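Local coordinates for SLT domain-containing protein (Bdellovibrio bacteriovorus HD100, PDB 6TAB) that probably cleaves peptidoglycan as a lysozyme of altered substrate specificity, helping the predatory bacterium to leave the prey cell it has consumed, at residues P110-R113 with S114-P118; D205-V208 with S209-R213; I243-W246 with S247-L250. One frame throughout, in Å; residues are numbered along the deposited sequence.

Interaction 1: residues P110-R113 with S114-P118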
loop_
_atom_site.group_PDB
_atom_site.type_symbol
_atom_site.label_atom_id
_atom_site.label_comp_id
_atom_site.label_asym_id
_atom_site.label_seq_id
_atom_site.Cartn_x
_atom_site.Cartn_y
_atom_site.Cartn_z
ATOM N N PRO A 110 8.644 -12.794 2.371
ATOM C CA PRO A 110 8.245 -12.759 0.958
ATOM C C PRO A 110 9.264 -13.396 -0.015
ATOM O O PRO A 110 10.494 -13.213 0.166
ATOM C CB PRO A 110 8.049 -11.282 0.611
ATOM C CG PRO A 110 8.431 -10.527 1.775
ATOM C CD PRO A 110 8.842 -11.424 2.893
ATOM N N ALA A 111 8.765 -14.094 -1.057
ATOM C CA ALA A 111 9.630 -14.774 -2.035
ATOM C C ALA A 111 10.463 -13.803 -2.873
ATOM O O ALA A 111 11.499 -14.242 -3.415
ATOM C CB ALA A 111 8.841 -15.667 -2.943
ATOM N N ASP A 112 10.017 -12.550 -3.007
ATOM C CA ASP A 112 10.745 -11.495 -3.756
ATOM C C ASP A 112 11.505 -10.540 -2.818
ATOM O O ASP A 112 11.829 -9.403 -3.232
ATOM C CB ASP A 112 9.785 -10.797 -4.709
ATOM C CG ASP A 112 8.511 -10.255 -4.068
ATOM O OD1 ASP A 112 8.271 -10.500 -2.829
ATOM O OD2 ASP A 112 7.720 -9.590 -4.826
ATOM N N ARG A 113 11.853 -10.952 -1.593
ATOM C CA ARG A 113 12.713 -10.141 -0.716
ATOM C C ARG A 113 14.072 -9.837 -1.375
ATOM O O ARG A 113 14.609 -8.729 -1.152
ATOM C CB ARG A 113 12.861 -10.809 0.650
ATOM C CG ARG A 113 13.518 -12.186 0.647
ATOM C CD ARG A 113 13.265 -12.933 1.959
ATOM N NE ARG A 113 13.881 -14.260 2.051
ATOM C CZ ARG A 113 13.368 -15.422 1.599
ATOM N NH1 ARG A 113 12.159 -15.492 1.051
ATOM N NH2 ARG A 113 14.101 -16.522 1.775
ATOM N N SER A 114 14.619 -10.712 -2.232
ATOM C CA SER A 114 15.933 -10.404 -2.840
ATOM C C SER A 114 15.872 -9.126 -3.706
ATOM O O SER A 114 16.899 -8.475 -3.901
ATOM C CB SER A 114 16.490 -11.592 -3.620
ATOM O OG SER A 114 15.642 -11.996 -4.708
ATOM N N LEU A 115 14.688 -8.832 -4.260
ATOM C CA LEU A 115 14.439 -7.615 -5.049
ATOM C C LEU A 115 14.106 -6.415 -4.152
ATOM O O LEU A 115 14.745 -5.351 -4.252
ATOM C CB LEU A 115 13.301 -7.861 -6.054
ATOM C CG LEU A 115 12.830 -6.652 -6.870
ATOM C CD1 LEU A 115 13.937 -6.075 -7.715
ATOM C CD2 LEU A 115 11.611 -6.974 -7.730
ATOM N N PHE A 116 13.079 -6.535 -3.298
ATOM C CA PHE A 116 12.560 -5.399 -2.535
ATOM C C PHE A 116 13.363 -5.068 -1.278
ATOM O O PHE A 116 13.483 -3.875 -0.924
ATOM C CB PHE A 116 11.099 -5.641 -2.164
ATOM C CG PHE A 116 10.124 -5.378 -3.278
ATOM C CD1 PHE A 116 9.660 -4.094 -3.482
ATOM C CD2 PHE A 116 9.673 -6.389 -4.118
ATOM C CE1 PHE A 116 8.761 -3.820 -4.504
ATOM C CE2 PHE A 116 8.759 -6.126 -5.131
ATOM C CZ PHE A 116 8.331 -4.824 -5.346
ATOM N N CYS A 117 13.860 -6.076 -0.547
ATOM C CA CYS A 117 14.417 -5.837 0.803
ATOM C C CYS A 117 15.312 -7.004 1.195
ATOM O O CYS A 117 14.861 -7.966 1.848
ATOM C CB CYS A 117 13.320 -5.579 1.842
ATOM S SG CYS A 117 13.961 -5.149 3.499
ATOM N N PRO A 118 16.590 -6.999 0.730
ATOM C CA PRO A 118 17.400 -8.210 0.882
ATOM C C PRO A 118 17.541 -8.789 2.307
ATOM O O PRO A 118 17.597 -10.037 2.463
ATOM C CB PRO A 118 18.748 -7.781 0.256
ATOM C CG PRO A 118 18.309 -6.811 -0.826
ATOM C CD PRO A 118 17.173 -6.021 -0.212
HETATM O O HOH W 1 14.019 -13.546 -2.638
#

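Interaction 2: residues D205-V208 with S209-R213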
loop_
_atom_site.group_PDB
_atom_site.type_symbol
_atom_site.label_atom_id
_atom_site.label_comp_id
_atom_site.label_asym_id
_atom_site.label_seq_id
_atom_site.Cartn_x
_atom_site.Cartn_y
_atom_site.Cartn_z
ATOM N N ASP A 205 -2.822 -7.235 3.409
ATOM C CA ASP A 205 -2.925 -8.360 4.355
ATOM C C ASP A 205 -3.526 -9.612 3.664
ATOM O O ASP A 205 -3.117 -10.759 3.964
ATOM C CB ASP A 205 -3.740 -7.991 5.605
ATOM C CG ASP A 205 -3.729 -9.031 6.709
ATOM O OD1 ASP A 205 -2.698 -9.088 7.437
ATOM O OD2 ASP A 205 -4.749 -9.756 6.866
ATOM N N ARG A 206 -4.465 -9.433 2.773
ATOM C CA ARG A 206 -5.037 -10.549 2.056
ATOM C C ARG A 206 -4.059 -11.104 1.024
ATOM O O ARG A 206 -3.746 -12.276 1.075
ATOM C CB ARG A 206 -6.330 -10.152 1.326
ATOM C CG ARG A 206 -6.966 -11.382 0.643
ATOM C CD ARG A 206 -7.948 -11.149 -0.450
ATOM N NE ARG A 206 -9.200 -10.686 0.037
ATOM C CZ ARG A 206 -10.261 -10.328 -0.731
ATOM N NH1 ARG A 206 -10.265 -10.340 -2.086
ATOM N NH2 ARG A 206 -11.317 -9.888 -0.113
ATOM N N TRP A 207 -3.569 -10.269 0.098
ATOM C CA TRP A 207 -2.823 -10.813 -1.063
ATOM C C TRP A 207 -1.355 -11.166 -0.770
ATOM O O TRP A 207 -0.850 -12.162 -1.319
ATOM C CB TRP A 207 -2.941 -9.918 -2.289
ATOM C CG TRP A 207 -4.336 -9.732 -2.791
ATOM C CD1 TRP A 207 -4.984 -8.541 -2.931
ATOM C CD2 TRP A 207 -5.224 -10.740 -3.267
ATOM N NE1 TRP A 207 -6.213 -8.738 -3.470
ATOM C CE2 TRP A 207 -6.417 -10.080 -3.656
ATOM C CE3 TRP A 207 -5.155 -12.128 -3.389
ATOM C CZ2 TRP A 207 -7.502 -10.739 -4.216
ATOM C CZ3 TRP A 207 -6.248 -12.786 -3.918
ATOM C CH2 TRP A 207 -7.408 -12.109 -4.307
ATOM N N VAL A 208 -0.619 -10.324 -0.020
ATOM C CA VAL A 208 0.771 -10.665 0.292
ATOM C C VAL A 208 0.815 -12.001 1.064
ATOM O O VAL A 208 1.682 -12.847 0.811
ATOM C CB VAL A 208 1.516 -9.507 0.987
ATOM C CG1 VAL A 208 2.965 -9.887 1.336
ATOM C CG2 VAL A 208 1.518 -8.243 0.118
ATOM N N SER A 209 -0.153 -12.284 2.005
ATOM C CA SER A 209 -0.216 -13.527 2.827
ATOM C C SER A 209 -0.692 -14.752 2.022
ATOM O O SER A 209 -0.209 -15.882 2.264
ATOM C CB SER A 209 -1.066 -13.320 4.067
ATOM O OG SER A 209 -1.166 -14.513 4.830
ATOM N N ARG A 210 -1.608 -14.457 1.091
ATOM C CA ARG A 210 -2.122 -15.600 0.251
ATOM C C ARG A 210 -1.038 -16.018 -0.758
ATOM O O ARG A 210 -0.850 -17.232 -1.045
ATOM C CB ARG A 210 -3.418 -15.222 -0.491
ATOM C CG ARG A 210 -3.997 -16.246 -1.472
ATOM C CD ARG A 210 -5.229 -15.755 -2.232
ATOM N NE ARG A 210 -5.882 -16.787 -3.051
ATOM C CZ ARG A 210 -6.949 -17.497 -2.694
ATOM N NH1 ARG A 210 -7.542 -17.293 -1.531
ATOM N NH2 ARG A 210 -7.425 -18.426 -3.504
ATOM N N ASP A 211 -0.339 -15.032 -1.350
ATOM C CA ASP A 211 0.554 -15.296 -2.493
ATOM C C ASP A 211 2.019 -15.537 -2.034
ATOM O O ASP A 211 2.851 -16.019 -2.838
ATOM C CB ASP A 211 0.462 -14.147 -3.506
ATOM C CG ASP A 211 -0.872 -14.019 -4.239
ATOM O OD1 ASP A 211 -1.628 -15.066 -4.310
ATOM O OD2 ASP A 211 -1.156 -12.892 -4.755
ATOM N N GLY A 212 2.376 -15.072 -0.832
ATOM C CA GLY A 212 3.723 -15.240 -0.294
ATOM C C GLY A 212 4.780 -14.330 -0.912
ATOM O O GLY A 212 5.982 -14.682 -0.871
ATOM N N ARG A 213 4.372 -13.174 -1.468
ATOM C CA ARG A 213 5.295 -12.253 -2.156
ATOM C C ARG A 213 4.649 -10.869 -2.227
ATOM O O ARG A 213 3.413 -10.728 -2.123
ATOM C CB ARG A 213 5.711 -12.808 -3.519
ATOM C CG ARG A 213 4.569 -13.035 -4.481
ATOM C CD ARG A 213 4.965 -13.815 -5.757
ATOM N NE ARG A 213 5.892 -13.034 -6.548
ATOM C CZ ARG A 213 7.078 -13.404 -7.015
ATOM N NH1 ARG A 213 7.471 -14.663 -6.939
ATOM N NH2 ARG A 213 7.856 -12.493 -7.592
#

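Interaction 3: residues I243-W246 with S247-L250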
loop_
_atom_site.group_PDB
_atom_site.type_symbol
_atom_site.label_atom_id
_atom_site.label_comp_id
_atom_site.label_asym_id
_atom_site.label_seq_id
_atom_site.Cartn_x
_atom_site.Cartn_y
_atom_site.Cartn_z
ATOM N N ILE A 243 9.654 3.010 -6.591
ATOM C CA ILE A 243 9.229 2.241 -5.410
ATOM C C ILE A 243 10.264 1.148 -5.102
ATOM O O ILE A 243 10.679 0.973 -3.930
ATOM C CB ILE A 243 7.798 1.677 -5.603
ATOM C CG1 ILE A 243 6.773 2.820 -5.612
ATOM C CG2 ILE A 243 7.432 0.661 -4.514
ATOM C CD1 ILE A 243 5.381 2.451 -6.061
ATOM N N VAL A 244 10.683 0.390 -6.137
ATOM C CA VAL A 244 11.665 -0.704 -5.916
ATOM C C VAL A 244 13.015 -0.139 -5.418
ATOM O O VAL A 244 13.607 -0.676 -4.494
ATOM C CB VAL A 244 11.884 -1.532 -7.203
ATOM C CG1 VAL A 244 13.110 -2.443 -7.134
ATOM C CG2 VAL A 244 10.652 -2.340 -7.537
ATOM N N SER A 245 13.519 0.949 -6.064
ATOM C CA SER A 245 14.810 1.549 -5.712
ATOM C C SER A 245 14.802 2.069 -4.259
ATOM O O SER A 245 15.729 1.809 -3.462
ATOM C CB SER A 245 15.196 2.655 -6.679
ATOM O OG SER A 245 16.511 3.131 -6.402
ATOM N N TRP A 246 13.761 2.831 -3.909
ATOM C CA TRP A 246 13.697 3.422 -2.564
ATOM C C TRP A 246 13.614 2.322 -1.496
ATOM O O TRP A 246 14.258 2.418 -0.454
ATOM C CB TRP A 246 12.553 4.421 -2.451
ATOM C CG TRP A 246 12.634 5.624 -3.361
ATOM C CD1 TRP A 246 13.694 6.079 -4.081
ATOM C CD2 TRP A 246 11.530 6.472 -3.719
ATOM N NE1 TRP A 246 13.330 7.170 -4.850
ATOM C CE2 TRP A 246 11.997 7.435 -4.641
ATOM C CE3 TRP A 246 10.172 6.452 -3.396
ATOM C CZ2 TRP A 246 11.158 8.403 -5.189
ATOM C CZ3 TRP A 246 9.347 7.428 -3.914
ATOM C CH2 TRP A 246 9.841 8.403 -4.792
ATOM N N SER A 247 12.808 1.274 -1.737
ATOM C CA SER A 247 12.680 0.131 -0.805
ATOM C C SER A 247 14.036 -0.558 -0.565
ATOM O O SER A 247 14.488 -0.740 0.581
ATOM C CB SER A 247 11.656 -0.856 -1.356
ATOM O OG SER A 247 11.584 -2.048 -0.580
ATOM N N GLN A 248 14.714 -0.938 -1.665
ATOM C CA GLN A 248 15.911 -1.800 -1.551
ATOM C C GLN A 248 17.107 -1.015 -0.979
ATOM O O GLN A 248 18.060 -1.656 -0.457
ATOM C CB GLN A 248 16.191 -2.520 -2.865
ATOM C CG GLN A 248 16.790 -1.613 -3.915
ATOM C CD GLN A 248 16.756 -2.130 -5.348
ATOM O OE1 GLN A 248 16.294 -3.220 -5.699
ATOM N NE2 GLN A 248 17.212 -1.291 -6.218
ATOM N N ASN A 249 17.047 0.327 -0.993
ATOM C CA ASN A 249 18.132 1.185 -0.452
ATOM C C ASN A 249 17.850 1.692 0.975
ATOM O O ASN A 249 18.696 2.438 1.525
ATOM C CB ASN A 249 18.448 2.307 -1.443
ATOM C CG ASN A 249 19.150 1.767 -2.684
ATOM O OD1 ASN A 249 18.749 2.021 -3.807
ATOM N ND2 ASN A 249 20.266 1.076 -2.491
ATOM N N LEU A 250 16.740 1.289 1.604
ATOM C CA LEU A 250 16.547 1.586 3.000
ATOM C C LEU A 250 17.696 0.944 3.801
ATOM O O LEU A 250 18.081 -0.220 3.530
ATOM C CB LEU A 250 15.178 1.066 3.464
ATOM C CG LEU A 250 13.886 1.716 2.859
ATOM C CD1 LEU A 250 12.706 0.943 3.361
ATOM C CD2 LEU A 250 13.845 3.197 3.241
#

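Interaction 1: residues P110-R113 with S114-P118
A type I beta turn running straight into a single-turn helix brings Asp-112 and Phe-116 together here. The turn spans Pro-110 to Arg-113, with Asp-112 at the N-cap position of helix 113-116. The carbonyl of Asp-112 does double duty: Phe-116 N lies 3.1 Å from Asp-112 O in an almost straight bond (171°), while Leu-115 N bonds the same oxygen from above the carbonyl plane. One residue further along, Cys-117 N closes on Arg-113 O at 2.8 Å, just where the chain leaves helical geometry. The Asp-112 carboxylate makes no capping bond. With chi1 at 53°, its CG sits between the backbone N and the carbonyl carbon, and OD2 comes within 3.6 Å of Phe-116 CE2, the carboxylate and ring planes 69° apart. Its two oxygens instead accept the backbone N-H groups of Ile-214 and Ala-215, which fixes the rotation of the group. The extended chain of Arg-113 runs back along the turn, and NH1 reaches Pro-110 O at 3.0 Å, on the opposite face of that carbonyl from Arg-113 N. A water accepts from Ser-114 N at 2.9 Å and donates to Ala-111 O, linking the turn to the start of the helix. Beyond these segments, Cys-117 forms a disulfide with Cys-253, while Phe-116 packs against Val-244 of helix 238-248, Tyr-131 of helix 125-144 and Ile-214 of the loop after helix 193-211.

Interaction 2: residues D205-V208 with S209-R213
Trp-207 and Arg-210, three residues apart near the C-terminal end of helix 193-211, run side by side and point the same way. Their side chains come closest where the aliphatic part of the arginine meets the indole: Arg-210 CD lies 3.6 Å from Trp-207 CZ3. The guanidinium plane stands 77° from the ring plane, so this is aliphatic packing and not a stacked pair. Arg-206 adds its own methylene, its CD lying over the centre of one indole face, 3.7 Å above the plane. The tryptophan is thus flanked by neighbours on its own helix, while its NE1 is bonded to Tyr-180 OH.

The tighter part is the backbone and the side that faces the protein. Asp-211 N bonds Trp-207 O at 2.9 Å, and Gly-212 N bonds Val-208 O at the same 2.9 Å, although less straight. Buried Val-208 has CG1 anti to its amide nitrogen (chi1 179°), which sets this methyl 3.6 Å from Arg-213 O, and its CA also makes a CA-H...O contact with that oxygen. The buried Arg-213 O has no polar partner in the model and is met by this valine carbon instead. Asp-211 curls back toward the Trp-207 carbonyl, yet its carboxylate is engaged beyond the helix, by a salt bridge to Arg-227 and a bond from Gly-224 N.

On the looser side, Arg-210 runs extended at the surface, whereas Arg-206, equally exposed, is bent about its CG-CD bond. Arg-206 NE and Arg-210 NH1 remain 7.0 Å apart, a spacing that probably limits repulsion between their like charges. Gly-212, with phi 75°, is the first residue to leave helical geometry; such a positive-phi glycine is a classic helix C-terminus, here ending a helix of the lysozyme-like SLT domain.

Interaction 3: residues I243-W246 with S247-L250
Gln-248 lays its side chain across Val-244, one helical turn earlier, the two crossing at an angle. Its CG comes within 3.4 Å of Val-244 O, a placement that follows from chi1 of 75°, which turns CG back between the amide nitrogen and the carbonyl carbon; the rest of the chain then extends past the valine. Beneath it the helix bonds are regular: Gln-248 N to Val-244 O spans 3.0 Å and Ser-247 N to Ile-243 O 3.1 Å, each with an angle of 161° at the hydrogen. The regularity then fades. Asn-249 N reaches Ser-245 O at 3.2 Å in a weak bond, and Leu-250 N turns to Ser-247 O, also at 3.2 Å, a shorter loop of chain. Asn-249 CB nevertheless stays against Ser-245 O at 3.4 Å, and Leu-250 brings CG to 3.4 Å from Trp-246 O, so aliphatic carbon is set against carbonyl oxygens of the last turn. Ser-247, buried, rests its CB on Ile-243 O, and its OG is hydrogen-bonded to both Phe-116 O and Tyr-131 OH. Around this end of helix 238-248, Val-244 packs on Leu-115 and Phe-116 of helix 113-116, whereas Ile-243, Trp-246 and Leu-250 touch helix 125-144 through Ser-138, Phe-134 and Tyr-131.

Along the chain the three contacts follow one another in the order 1, 2, 3, but interaction 1 stands between the other two in space. Its centre is 14 Å from that of interaction 2 and 11 Å from that of interaction 3, whereas interactions 2 and 3 have centres 20 Å apart and nearest atoms about 11 Å apart. Backbone oxygens and side-chain packing make the joints: Gly-212 O probably accepts from Ala-111 N (2.9 Å), and Leu-115 CD1 packs 3.8 Å from Val-244 CG1, beside the Ser-247 bond. The turn and short helix of 110-118 thus join the ends of helices 193-211 and 238-248, tying sequence-distant parts of a lysozyme-like fold together.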